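Local atomic coordinates of CbsA (Xanthomonas oryzae pv. oryzae, PDB entry 5XYH), a protein that probably hydrolyses cellulose from its chain ends, releasing cellobiose, as a family 6 exoglucanase that degrades plant cell walls. Residues A[6-11]-A[140-145]. Residues are numbered along the deposited sequence; the frame is centred on the assembly and turned at random.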
ATOM      1  N   ASN A   6     -16.393   2.679  11.308  1.00 17.48           N
ATOM      2  CA  ASN A   6     -15.745   2.792  10.003  1.00 17.20           C
ATOM      3  C   ASN A   6     -15.644   4.270   9.660  1.00 16.71           C
ATOM      4  O   ASN A   6     -16.667   4.875   9.278  1.00 16.99           O
ATOM      5  CB  ASN A   6     -16.525   2.040   8.926  1.00 16.72           C
ATOM      6  CG  ASN A   6     -15.926   2.212   7.543  1.00 15.87           C
ATOM      7  OD1 ASN A   6     -14.885   2.850   7.385  1.00 16.97           O
ATOM      8  ND2 ASN A   6     -16.572   1.645   6.539  1.00 16.08           N
ATOM      9  N   PRO A   7     -14.449   4.873   9.733  1.00 16.09           N
ATOM     10  CA  PRO A   7     -14.340   6.330   9.536  1.00 16.05           C
ATOM     11  C   PRO A   7     -14.652   6.781   8.126  1.00 16.40           C
ATOM     12  O   PRO A   7     -14.800   7.992   7.902  1.00 16.25           O
ATOM     13  CB  PRO A   7     -12.877   6.625   9.884  1.00 15.84           C
ATOM     14  CG  PRO A   7     -12.165   5.356   9.495  1.00 15.71           C
ATOM     15  CD  PRO A   7     -13.127   4.229   9.819  1.00 15.12           C
ATOM     16  N   PHE A   8     -14.741   5.864   7.166  1.00 16.57           N
ATOM     17  CA  PHE A   8     -15.032   6.277   5.799  1.00 16.65           C
ATOM     18  C   PHE A   8     -16.515   6.502   5.556  1.00 17.50           C
ATOM     19  O   PHE A   8     -16.870   7.162   4.574  1.00 18.05           O
ATOM     20  CB  PHE A   8     -14.489   5.234   4.819  1.00 15.86           C
ATOM     21  CG  PHE A   8     -12.980   5.153   4.817  1.00 16.07           C
ATOM     22  CD1 PHE A   8     -12.233   5.938   3.958  1.00 15.40           C
ATOM     23  CD2 PHE A   8     -12.317   4.325   5.697  1.00 15.41           C
ATOM     24  CE1 PHE A   8     -10.858   5.874   3.957  1.00 14.82           C
ATOM     25  CE2 PHE A   8     -10.943   4.254   5.700  1.00 14.18           C
ATOM     26  CZ  PHE A   8     -10.213   5.022   4.836  1.00 14.57           C
ATOM     27  N   VAL A   9     -17.387   5.975   6.418  1.00 18.20           N
ATOM     28  CA  VAL A   9     -18.820   6.023   6.151  1.00 17.80           C
ATOM     29  C   VAL A   9     -19.293   7.468   6.199  1.00 18.42           C
ATOM     30  O   VAL A   9     -19.083   8.170   7.197  1.00 17.36           O
ATOM     31  CB  VAL A   9     -19.596   5.163   7.153  1.00 18.48           C
ATOM     32  CG1 VAL A   9     -21.085   5.417   6.996  1.00 18.54           C
ATOM     33  CG2 VAL A   9     -19.256   3.692   6.962  1.00 17.75           C
ATOM     34  N   GLY A  10     -19.924   7.918   5.116  1.00 18.70           N
ATOM     35  CA  GLY A  10     -20.446   9.267   5.045  1.00 18.98           C
ATOM     36  C   GLY A  10     -19.421  10.371   4.927  1.00 20.90           C
ATOM     37  O   GLY A  10     -19.794  11.549   4.981  1.00 20.54           O
ATOM     38  N   ALA A  11     -18.143  10.044   4.744  1.00 19.19           N
ATOM     39  CA  ALA A  11     -17.080  11.037   4.784  1.00 19.96           C
ATOM     40  C   ALA A  11     -16.525  11.323   3.395  1.00 18.88           C
ATOM     41  O   ALA A  11     -16.427  10.428   2.547  1.00 19.18           O
ATOM     42  CB  ALA A  11     -15.934  10.572   5.693  1.00 19.53           C
ATOM     43  N   ARG A 140     -10.918  13.260  10.624  1.00 17.40           N
ATOM     44  CA  ARG A 140     -10.667  11.848  10.901  1.00 15.96           C
ATOM     45  C   ARG A 140      -9.349  11.463  10.236  1.00 16.21           C
ATOM     46  O   ARG A 140      -9.230  11.513   9.008  1.00 16.12           O
ATOM     47  CB  ARG A 140     -11.811  10.980  10.388  1.00 16.54           C
ATOM     48  CG  ARG A 140     -13.112  11.191  11.134  1.00 16.96           C
ATOM     49  CD  ARG A 140     -14.189  10.248  10.622  1.00 17.45           C
ATOM     50  NE  ARG A 140     -15.457  10.504  11.300  1.00 17.90           N
ATOM     51  CZ  ARG A 140     -16.635  10.050  10.889  1.00 17.70           C
ATOM     52  NH1 ARG A 140     -16.733   9.320   9.785  1.00 15.48           N
ATOM     53  NH2 ARG A 140     -17.724  10.347  11.583  1.00 17.91           N
ATOM     54  N   ILE A 141      -8.357  11.114  11.043  1.00 14.27           N
ATOM     55  CA  ILE A 141      -7.040  10.751  10.541  1.00 14.17           C
ATOM     56  C   ILE A 141      -7.016   9.235  10.372  1.00 13.85           C
ATOM     57  O   ILE A 141      -7.300   8.500  11.318  1.00 13.67           O
ATOM     58  CB  ILE A 141      -5.933  11.226  11.494  1.00 14.28           C
ATOM     59  CG1 ILE A 141      -6.149  12.695  11.893  1.00 15.02           C
ATOM     60  CG2 ILE A 141      -4.557  11.051  10.856  1.00 13.86           C
ATOM     61  CD1 ILE A 141      -6.144  13.640  10.695  1.00 15.17           C
ATOM     62  N   VAL A 142      -6.695   8.762   9.169  1.00 13.42           N
ATOM     63  CA  VAL A 142      -6.686   7.328   8.871  1.00 13.14           C
ATOM     64  C   VAL A 142      -5.261   6.947   8.513  1.00 13.27           C
ATOM     65  O   VAL A 142      -4.740   7.369   7.470  1.00 13.07           O
ATOM     66  CB  VAL A 142      -7.648   6.951   7.735  1.00 13.29           C
ATOM     67  CG1 VAL A 142      -7.542   5.452   7.442  1.00 13.39           C
ATOM     68  CG2 VAL A 142      -9.086   7.337   8.074  1.00 12.94           C
ATOM     69  N   ASN A 143      -4.644   6.128   9.358  1.00 12.87           N
ATOM     70  CA  ASN A 143      -3.239   5.756   9.229  1.00 12.52           C
ATOM     71  C   ASN A 143      -3.077   4.380   8.585  1.00 12.47           C
ATOM     72  O   ASN A 143      -3.702   3.402   9.018  1.00 12.00           O
ATOM     73  CB  ASN A 143      -2.567   5.751  10.602  1.00 12.83           C
ATOM     74  CG  ASN A 143      -2.392   7.133  11.171  1.00 13.52           C
ATOM     75  OD1 ASN A 143      -2.119   8.095  10.444  1.00 13.26           O
ATOM     76  ND2 ASN A 143      -2.555   7.251  12.487  1.00 13.67           N
ATOM     77  N   ILE A 144      -2.222   4.307   7.568  1.00 11.69           N
ATOM     78  CA  ILE A 144      -1.662   3.044   7.114  1.00 11.86           C
ATOM     79  C   ILE A 144      -0.399   2.802   7.932  1.00 11.54           C
ATOM     80  O   ILE A 144       0.579   3.548   7.817  1.00 11.96           O
ATOM     81  CB  ILE A 144      -1.360   3.062   5.609  1.00 12.02           C
ATOM     82  CG1 ILE A 144      -2.675   3.235   4.831  1.00 11.31           C
ATOM     83  CG2 ILE A 144      -0.618   1.777   5.201  1.00 11.15           C
ATOM     84  CD1 ILE A 144      -2.508   3.421   3.327  1.00 12.30           C
ATOM     85  N   ILE A 145      -0.416   1.762   8.758  1.00 11.62           N
ATOM     86  CA  ILE A 145       0.633   1.538   9.749  1.00 11.68           C
ATOM     87  C   ILE A 145       1.757   0.692   9.143  1.00 11.38           C
ATOM     88  O   ILE A 145       1.596  -0.514   8.929  1.00 12.06           O
ATOM     89  CB  ILE A 145       0.076   0.878  11.014  1.00 11.57           C
ATOM     90  CG1 ILE A 145      -0.969   1.790  11.675  1.00 12.07           C
ATOM     91  CG2 ILE A 145       1.229   0.550  11.974  1.00 12.10           C
ATOM     92  CD1 ILE A 145      -0.411   3.107  12.215  1.00 12.34           C
TER
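In the distorted alpha/beta barrel of glycosyl hydrolase family 6, whose core strands, 140-145 among them, run parallel, Arg140 and Val142 at the N-terminal end of strand 140-145 hold the loop 6-11 that leads into strand 12-13. The contact is a worked example of a turn-rich loop docking on a strand by combining one polar bond with apolar contacts. Two consecutive beta turns shape the loop: a type I turn from Asn6 to Val9, then a type II turn from Phe8 to Ala11. An Asx turn reinforces the first, the backbone N of Phe8 donating to Asn6 OD1 at 3.0 Å, while Asn6 ND2 reaches His355 O on strand 354-358 and so ties the loop to a second part of the sheet.

Pro7 and Phe8 meet Val142 at both of its methyl branches. Pro7 CG lies 3.9 Å from Val142 CG2, the two side chains crossing at about a right angle, and the tip of the Phe8 ring comes in obliquely, with CZ 3.8 Å from Val142 CG1. Tyr48 touches both Phe8 and Val142, and Pro7 also rests on Tyr189 and Tyr191 of the neighbouring strand 188-193.

Polar and apolar grips combine at Arg140. With CD anti to CA (chi2 -177°), Arg140 CD lies 3.9 Å from Pro7 CB, and the extension continues through NE to carry the guanidinium on to the turn. There Arg140 NH1 donates to Pro7 O at 3.0 Å, the carbonyl oxygen lying in the guanidinium plane although NH1 stands 45° out of the carbonyl plane.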